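Local coordinates for trimethylamine-N-oxide reductase (Haemophilus influenzae, PDB 7L5I), which probably reduces trimethylamine N-oxide at a molybdenum ion held by two molybdopterin guanine dinucleotide cofactors, at residues T344-G349 against W363-L368. Residues are numbered along the deposited sequence; the frame is centred on the assembly and turned at random.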
ATOM      1  N   THR A 344     -24.283  -6.340 -11.580  1.00 16.55           N
ATOM      2  CA  THR A 344     -23.360  -6.523 -10.463  1.00 15.43           C
ATOM      3  C   THR A 344     -21.973  -5.993 -10.813  1.00 17.96           C
ATOM      4  O   THR A 344     -21.438  -6.300 -11.882  1.00 16.11           O
ATOM      5  CB  THR A 344     -23.281  -8.010 -10.127  1.00 17.46           C
ATOM      6  OG1 THR A 344     -24.590  -8.443  -9.712  1.00 20.74           O
ATOM      7  CG2 THR A 344     -22.288  -8.305  -8.999  1.00 18.45           C
ATOM      8  N   MET A 345     -21.405  -5.194  -9.903  1.00 14.80           N
ATOM      9  CA  MET A 345     -20.017  -4.740  -9.996  1.00 15.79           C
ATOM     10  C   MET A 345     -19.191  -5.451  -8.939  1.00 13.75           C
ATOM     11  O   MET A 345     -19.421  -5.280  -7.733  1.00 13.74           O
ATOM     12  CB  MET A 345     -19.917  -3.223  -9.817  1.00 15.56           C
ATOM     13  CG  MET A 345     -18.479  -2.678  -9.869  1.00 14.19           C
ATOM     14  SD  MET A 345     -17.590  -2.999 -11.402  1.00 17.93           S
ATOM     15  CE  MET A 345     -18.307  -1.761 -12.455  1.00 21.15           C
ATOM     16  N   LEU A 346     -18.198  -6.220  -9.383  1.00 14.19           N
ATOM     17  CA  LEU A 346     -17.265  -6.899  -8.482  1.00 14.98           C
ATOM     18  C   LEU A 346     -16.073  -5.979  -8.192  1.00 16.19           C
ATOM     19  O   LEU A 346     -15.217  -5.787  -9.047  1.00 16.49           O
ATOM     20  CB  LEU A 346     -16.786  -8.206  -9.094  1.00 14.94           C
ATOM     21  CG  LEU A 346     -17.843  -9.240  -9.453  1.00 14.58           C
ATOM     22  CD1 LEU A 346     -17.213 -10.444 -10.084  1.00 17.23           C
ATOM     23  CD2 LEU A 346     -18.616  -9.673  -8.235  1.00 19.40           C
ATOM     24  N   MET A 347     -16.006  -5.440  -6.973  1.00 14.24           N
ATOM     25  CA  MET A 347     -14.932  -4.531  -6.571  1.00 10.86           C
ATOM     26  C   MET A 347     -13.868  -5.302  -5.795  1.00 15.68           C
ATOM     27  O   MET A 347     -14.028  -5.598  -4.605  1.00 14.98           O
ATOM     28  CB  MET A 347     -15.494  -3.388  -5.737  1.00 12.64           C
ATOM     29  CG  MET A 347     -16.637  -2.642  -6.392  1.00 13.51           C
ATOM     30  SD  MET A 347     -17.198  -1.238  -5.421  1.00 15.12           S
ATOM     31  CE  MET A 347     -18.138  -0.342  -6.678  1.00 15.69           C
ATOM     32  N   GLY A 348     -12.768  -5.611  -6.466  1.00 14.55           N
ATOM     33  CA  GLY A 348     -11.718  -6.379  -5.853  1.00 15.06           C
ATOM     34  C   GLY A 348     -10.667  -5.505  -5.203  1.00 14.25           C
ATOM     35  O   GLY A 348      -9.975  -4.764  -5.901  1.00 16.13           O
ATOM     36  N   GLY A 349     -10.542  -5.594  -3.883  1.00 12.31           N
ATOM     37  CA  GLY A 349      -9.423  -5.027  -3.165  1.00 12.27           C
ATOM     38  C   GLY A 349      -8.189  -5.912  -3.213  1.00 13.59           C
ATOM     39  O   GLY A 349      -8.157  -6.962  -3.852  1.00 13.16           O
ATOM     40  N   TRP A 363      -6.969 -12.870 -11.069  1.00 12.91           N
ATOM     41  CA  TRP A 363      -7.157 -13.622 -12.301  1.00 13.25           C
ATOM     42  C   TRP A 363      -8.504 -14.326 -12.279  1.00 13.64           C
ATOM     43  O   TRP A 363      -9.281 -14.252 -13.243  1.00 12.65           O
ATOM     44  CB  TRP A 363      -6.024 -14.628 -12.471  1.00 15.70           C
ATOM     45  CG  TRP A 363      -5.866 -15.202 -13.832  1.00 12.27           C
ATOM     46  CD1 TRP A 363      -6.625 -14.963 -14.923  1.00 14.01           C
ATOM     47  CD2 TRP A 363      -4.855 -16.119 -14.233  1.00 14.81           C
ATOM     48  NE1 TRP A 363      -6.147 -15.669 -16.002  1.00 15.33           N
ATOM     49  CE2 TRP A 363      -5.048 -16.381 -15.600  1.00 14.48           C
ATOM     50  CE3 TRP A 363      -3.786 -16.726 -13.569  1.00 15.47           C
ATOM     51  CZ2 TRP A 363      -4.225 -17.246 -16.321  1.00 16.96           C
ATOM     52  CZ3 TRP A 363      -2.956 -17.575 -14.285  1.00 17.43           C
ATOM     53  CH2 TRP A 363      -3.177 -17.820 -15.648  1.00 17.71           C
ATOM     54  N   MET A 364      -8.803 -15.007 -11.171  1.00 12.72           N
ATOM     55  CA  MET A 364     -10.077 -15.690 -11.036  1.00 13.09           C
ATOM     56  C   MET A 364     -11.233 -14.699 -10.909  1.00 12.95           C
ATOM     57  O   MET A 364     -12.335 -14.980 -11.394  1.00 12.88           O
ATOM     58  CB  MET A 364     -10.031 -16.647  -9.824  1.00 10.93           C
ATOM     59  CG  MET A 364     -11.287 -17.507  -9.737  1.00 14.68           C
ATOM     60  SD  MET A 364     -11.491 -18.594 -11.168  1.00 17.18           S
ATOM     61  CE  MET A 364     -13.286 -18.562 -11.355  1.00 18.29           C
ATOM     62  N   LEU A 365     -11.022 -13.532 -10.287  1.00 13.24           N
ATOM     63  CA  LEU A 365     -12.099 -12.554 -10.218  1.00 14.04           C
ATOM     64  C   LEU A 365     -12.488 -12.069 -11.618  1.00 13.64           C
ATOM     65  O   LEU A 365     -13.679 -11.891 -11.915  1.00 14.32           O
ATOM     66  CB  LEU A 365     -11.687 -11.360  -9.358  1.00 13.10           C
ATOM     67  CG  LEU A 365     -12.815 -10.369  -9.092  1.00 15.87           C
ATOM     68  CD1 LEU A 365     -13.824 -11.000  -8.181  1.00 23.71           C
ATOM     69  CD2 LEU A 365     -12.293  -9.103  -8.479  1.00 17.56           C
ATOM     70  N   VAL A 366     -11.489 -11.798 -12.469  1.00 12.01           N
ATOM     71  CA  VAL A 366     -11.748 -11.391 -13.852  1.00 12.55           C
ATOM     72  C   VAL A 366     -12.417 -12.518 -14.629  1.00 13.74           C
ATOM     73  O   VAL A 366     -13.295 -12.284 -15.468  1.00 14.72           O
ATOM     74  CB  VAL A 366     -10.435 -10.945 -14.518  1.00 16.06           C
ATOM     75  CG1 VAL A 366     -10.634 -10.762 -16.003  1.00 16.09           C
ATOM     76  CG2 VAL A 366      -9.983  -9.674 -13.878  1.00 15.15           C
ATOM     77  N   THR A 367     -12.013 -13.757 -14.356  1.00 11.73           N
ATOM     78  CA  THR A 367     -12.652 -14.917 -14.982  1.00 13.19           C
ATOM     79  C   THR A 367     -14.113 -15.025 -14.560  1.00 16.46           C
ATOM     80  O   THR A 367     -15.010 -15.240 -15.390  1.00 13.58           O
ATOM     81  CB  THR A 367     -11.870 -16.175 -14.592  1.00 14.56           C
ATOM     82  OG1 THR A 367     -10.543 -16.120 -15.147  1.00 13.69           O
ATOM     83  CG2 THR A 367     -12.544 -17.436 -15.083  1.00 15.07           C
ATOM     84  N   LEU A 368     -14.385 -14.866 -13.267  1.00 14.52           N
ATOM     85  CA  LEU A 368     -15.770 -14.860 -12.802  1.00 13.80           C
ATOM     86  C   LEU A 368     -16.584 -13.745 -13.458  1.00 13.39           C
ATOM     87  O   LEU A 368     -17.710 -13.973 -13.930  1.00 14.27           O
ATOM     88  CB  LEU A 368     -15.789 -14.743 -11.273  1.00 14.53           C
ATOM     89  CG  LEU A 368     -17.160 -14.723 -10.643  1.00 15.94           C
ATOM     90  CD1 LEU A 368     -17.935 -16.002 -10.986  1.00 17.92           C
ATOM     91  CD2 LEU A 368     -17.062 -14.546  -9.129  1.00 15.22           C
TER
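With CG anti to its own N (chi1 -173°), Leu-365 sets one methyl on Leu-346 and the other on Gly-348. Leu-346 has CG anti to its carbonyl carbon (chi1 -58°), which lays its CD1 against the helix. Leu-346 is directed toward the helix and Leu-365 toward the strand, and the two side chains lie alongside, running opposite ways. CD1 of Leu-346 meets CD1 of Leu-365 at 3.9 Å. The same Leu-365 methyl also touches CB of Leu-346, at 4.2 Å. The other branch of Leu-365 turns to the backbone of Gly-348, with Leu-365 CD2 3.8 Å from Gly-348 CA. Gly-348 has no side chain, and this lets the methyl lie directly on the strand. One helical turn on, CD2 of Leu-368 approaches CD1 of Leu-346 at 4.2 Å. No hydrogen bond crosses this small, buried, apolar interface. Leu-368 also packs on Ile-278 and Leu-282 of helix 271-284. Just past the strand's end, Gly-349 touches a bound molybdopterin guanine dinucleotide; Gly-349 O is hydrogen-bonded to His-362 NE2. The strand and helix segments run antiparallel, at 176°, with axes 10.0 Å apart. This is the strand-to-helix packing of a beta-alpha-beta crossover, formed by strand 344-348, helix 359-372 and strand 381-383 in a five-stranded parallel sheet.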